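CpuTA1 (Curtobacterium pusillum, PDB 5K3W) is a class IV aminotransferase-type protein that binds pyridoxal-5'-phosphate and occurs as a two-chain assembly. Local coordinates at residues G219-Q228 / Y248-S256. Numbering follows the deposited sequence.
Sequences GVVRTPQTDQ and YPTEYRRIS
V220-P224 and T250-R253 run parallel, their axes 28° apart, joined by backbone bonds that start with V221 N to P249 O (2.9 Å) and continue through T223 N to E251 O and Q225 N to R253 O; those from E251 N and R253 N back to V221 O and T223 O are weak. On the face bearing R222 and E251, the two side chains lie side by side and form a salt bridge, R222 NH2 to E251 OE1 (3.4 Å). R253, its chain bent at chi2 (132°) and chi3, brings its guanidinium flat over that of R222, centres 3.8 Å apart and planes at 28°. E251 OE2 forms a salt bridge with R253 NE (3.0 Å), its hydrogen bond weak, and E259 pairs with R253 NH1, so carboxylates probably offset the stacked charges. The strands belong to a beta-alpha-beta unit whose crossover helix, 234-245, packs on the other face; 250-253 is an outermost strand of the chain's mixed sheet. On the helix-covered face T223 CG2 lies obliquely against the Y252 ring, 3.3 Å from Y252 CD2, while F240 meets that ring edge-to-face and Q236 bonds its hydroxyl. Beyond the strands, Q225 NE2 sits over one face of the R254 guanidinium and donates to D227 OD1 (2.9 Å). Water 1 links Q228 OE1 to I255 N.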
loop_
_atom_site.group_PDB
_atom_site.type_symbol
_atom_site.label_atom_id
_atom_site.label_comp_id
_atom_site.label_asym_id
_atom_site.label_seq_id
_atom_site.Cartn_x
_atom_site.Cartn_y
_atom_site.Cartn_z
ATOM N N GLY A 219 20.901 -22.851 22.224
ATOM C CA GLY A 219 20.575 -22.174 23.459
ATOM C C GLY A 219 20.475 -20.664 23.358
ATOM O O GLY A 219 20.270 -20.001 24.377
ATOM N N VAL A 220 20.603 -20.096 22.159
ATOM C CA VAL A 220 20.516 -18.651 21.967
ATOM C C VAL A 220 19.231 -18.310 21.221
ATOM O O VAL A 220 18.842 -18.999 20.268
ATOM C CB VAL A 220 21.740 -18.102 21.219
ATOM C CG1 VAL A 220 21.618 -16.609 21.057
ATOM C CG2 VAL A 220 22.999 -18.440 21.972
ATOM N N VAL A 221 18.562 -17.252 21.668
ATOM C CA VAL A 221 17.325 -16.784 21.058
ATOM C C VAL A 221 17.661 -15.527 20.283
ATOM O O VAL A 221 18.139 -14.547 20.866
ATOM C CB VAL A 221 16.234 -16.535 22.107
ATOM C CG1 VAL A 221 15.030 -15.840 21.494
ATOM C CG2 VAL A 221 15.822 -17.857 22.753
ATOM N N ARG A 222 17.440 -15.567 18.965
ATOM C CA ARG A 222 17.823 -14.507 18.039
ATOM C C ARG A 222 16.616 -14.010 17.255
ATOM O O ARG A 222 15.596 -14.696 17.134
ATOM C CB ARG A 222 18.879 -14.985 17.037
ATOM C CG ARG A 222 20.047 -15.726 17.614
ATOM C CD ARG A 222 20.942 -16.159 16.480
ATOM N NE ARG A 222 22.352 -16.113 16.839
ATOM C CZ ARG A 222 23.079 -17.184 17.127
ATOM N NH1 ARG A 222 22.528 -18.395 17.096
ATOM N NH2 ARG A 222 24.359 -17.040 17.442
ATOM N N THR A 223 16.766 -12.815 16.681
ATOM C CA THR A 223 15.752 -12.176 15.859
ATOM C C THR A 223 16.495 -11.309 14.853
ATOM O O THR A 223 17.541 -10.748 15.200
ATOM C CB THR A 223 14.770 -11.315 16.682
ATOM O OG1 THR A 223 13.532 -11.179 15.975
ATOM C CG2 THR A 223 15.332 -9.905 16.928
ATOM N N PRO A 224 16.007 -11.186 13.617
ATOM C CA PRO A 224 16.675 -10.298 12.656
ATOM C C PRO A 224 16.761 -8.879 13.199
ATOM O O PRO A 224 15.769 -8.319 13.670
ATOM C CB PRO A 224 15.775 -10.371 11.409
ATOM C CG PRO A 224 15.034 -11.675 11.525
ATOM C CD PRO A 224 14.852 -11.889 13.027
ATOM N N GLN A 225 17.958 -8.295 13.136
ATOM C CA GLN A 225 18.111 -6.930 13.618
ATOM C C GLN A 225 17.264 -5.981 12.767
ATOM O O GLN A 225 17.043 -6.210 11.580
ATOM C CB GLN A 225 19.589 -6.532 13.636
ATOM C CG GLN A 225 20.271 -6.435 12.285
ATOM C CD GLN A 225 21.744 -6.055 12.414
ATOM O OE1 GLN A 225 22.515 -6.741 13.084
ATOM N NE2 GLN A 225 22.133 -4.953 11.784
ATOM N N THR A 226 16.764 -4.918 13.394
ATOM C CA THR A 226 15.605 -4.188 12.892
ATOM C C THR A 226 15.958 -2.952 12.063
ATOM O O THR A 226 15.070 -2.153 11.749
ATOM C CB THR A 226 14.689 -3.789 14.063
ATOM O OG1 THR A 226 15.332 -2.790 14.865
ATOM C CG2 THR A 226 14.391 -4.993 14.928
ATOM N N ASP A 227 17.220 -2.771 11.705
ATOM C CA ASP A 227 17.558 -1.836 10.646
ATOM C C ASP A 227 17.541 -2.484 9.261
ATOM O O ASP A 227 17.851 -1.813 8.277
ATOM C CB ASP A 227 18.924 -1.215 10.911
ATOM C CG ASP A 227 20.031 -2.242 10.962
ATOM O OD1 ASP A 227 19.729 -3.452 11.043
ATOM O OD2 ASP A 227 21.209 -1.838 10.944
ATOM N N GLN A 228 17.168 -3.759 9.159
ATOM C CA GLN A 228 17.098 -4.437 7.870
ATOM C C GLN A 228 15.797 -4.133 7.126
ATOM O O GLN A 228 15.302 -4.971 6.366
ATOM C CB GLN A 228 17.252 -5.948 8.064
ATOM C CG GLN A 228 18.669 -6.384 8.429
ATOM C CD GLN A 228 18.743 -7.842 8.858
ATOM O OE1 GLN A 228 19.120 -8.723 8.077
ATOM N NE2 GLN A 228 18.388 -8.101 10.108
ATOM N N TYR A 248 18.068 -17.536 28.919
ATOM C CA TYR A 248 18.561 -17.617 27.551
ATOM C C TYR A 248 19.294 -16.334 27.174
ATOM O O TYR A 248 18.811 -15.236 27.458
ATOM C CB TYR A 248 17.422 -17.822 26.566
ATOM C CG TYR A 248 16.679 -19.120 26.707
ATOM C CD1 TYR A 248 15.750 -19.304 27.729
ATOM C CD2 TYR A 248 16.870 -20.151 25.789
ATOM C CE1 TYR A 248 15.046 -20.490 27.841
ATOM C CE2 TYR A 248 16.172 -21.334 25.898
ATOM C CZ TYR A 248 15.265 -21.499 26.923
ATOM O OH TYR A 248 14.574 -22.677 27.026
ATOM N N PRO A 249 20.441 -16.434 26.521
ATOM C CA PRO A 249 20.984 -15.259 25.822
ATOM C C PRO A 249 20.120 -14.909 24.614
ATOM O O PRO A 249 19.638 -15.788 23.892
ATOM C CB PRO A 249 22.389 -15.703 25.389
ATOM C CG PRO A 249 22.624 -17.037 26.068
ATOM C CD PRO A 249 21.285 -17.625 26.365
ATOM N N THR A 250 19.934 -13.612 24.396
ATOM C CA THR A 250 19.187 -13.100 23.261
ATOM C C THR A 250 20.097 -12.242 22.397
ATOM O O THR A 250 21.065 -11.658 22.881
ATOM C CB THR A 250 17.990 -12.272 23.718
ATOM O OG1 THR A 250 18.458 -11.275 24.620
ATOM C CG2 THR A 250 16.950 -13.152 24.414
ATOM N N GLU A 251 19.765 -12.140 21.112
ATOM C CA GLU A 251 20.688 -11.521 20.173
ATOM C C GLU A 251 19.930 -10.985 18.967
ATOM O O GLU A 251 19.112 -11.703 18.379
ATOM C CB GLU A 251 21.749 -12.530 19.735
ATOM C CG GLU A 251 22.903 -11.945 18.956
ATOM C CD GLU A 251 23.887 -13.014 18.510
ATOM O OE1 GLU A 251 23.956 -14.082 19.170
ATOM O OE2 GLU A 251 24.583 -12.788 17.493
ATOM N N TYR A 252 20.195 -9.721 18.628
ATOM C CA TYR A 252 19.822 -9.138 17.351
ATOM C C TYR A 252 20.985 -9.294 16.386
ATOM O O TYR A 252 22.134 -9.033 16.748
ATOM C CB TYR A 252 19.477 -7.656 17.493
ATOM C CG TYR A 252 18.304 -7.372 18.399
ATOM C CD1 TYR A 252 18.483 -7.231 19.764
ATOM C CD2 TYR A 252 17.009 -7.251 17.890
ATOM C CE1 TYR A 252 17.411 -6.978 20.601
ATOM C CE2 TYR A 252 15.936 -6.993 18.714
ATOM C CZ TYR A 252 16.146 -6.854 20.078
ATOM O OH TYR A 252 15.101 -6.589 20.931
ATOM N N ARG A 253 20.691 -9.703 15.159
ATOM C CA ARG A 253 21.760 -9.884 14.186
ATOM C C ARG A 253 21.157 -10.157 12.817
ATOM O O ARG A 253 19.938 -10.295 12.662
ATOM C CB ARG A 253 22.685 -11.022 14.605
ATOM C CG ARG A 253 21.953 -12.317 14.779
ATOM C CD ARG A 253 22.672 -13.442 14.070
ATOM N NE ARG A 253 23.971 -13.714 14.671
ATOM C CZ ARG A 253 24.603 -14.876 14.560
ATOM N NH1 ARG A 253 24.042 -15.863 13.870
ATOM N NH2 ARG A 253 25.784 -15.054 15.144
ATOM N N ARG A 254 22.035 -10.209 11.823
ATOM C CA ARG A 254 21.658 -10.688 10.507
ATOM C C ARG A 254 21.637 -12.205 10.512
ATOM O O ARG A 254 22.591 -12.849 10.954
ATOM C CB ARG A 254 22.621 -10.185 9.448
ATOM C CG ARG A 254 22.659 -8.702 9.399
ATOM C CD ARG A 254 23.201 -8.168 8.088
ATOM N NE ARG A 254 23.378 -6.736 8.258
ATOM C CZ ARG A 254 24.353 -6.204 8.988
ATOM N NH1 ARG A 254 25.240 -7.002 9.580
ATOM N NH2 ARG A 254 24.444 -4.883 9.115
ATOM N N ILE A 255 20.545 -12.764 10.016
ATOM C CA ILE A 255 20.315 -14.193 9.997
ATOM C C ILE A 255 20.088 -14.579 8.543
ATOM O O ILE A 255 19.041 -14.266 7.963
ATOM C CB ILE A 255 19.118 -14.569 10.878
ATOM C CG1 ILE A 255 19.350 -14.020 12.293
ATOM C CG2 ILE A 255 18.865 -16.073 10.859
ATOM C CD1 ILE A 255 18.202 -14.255 13.256
ATOM N N SER A 256 21.071 -15.222 7.936
ATOM C CA SER A 256 20.887 -15.685 6.566
ATOM C C SER A 256 19.760 -16.713 6.508
ATOM O O SER A 256 19.479 -17.417 7.484
ATOM C CB SER A 256 22.181 -16.299 6.032
ATOM O OG SER A 256 22.365 -17.604 6.560
HETATM O O HOH W 1 18.315 -10.963 8.907
#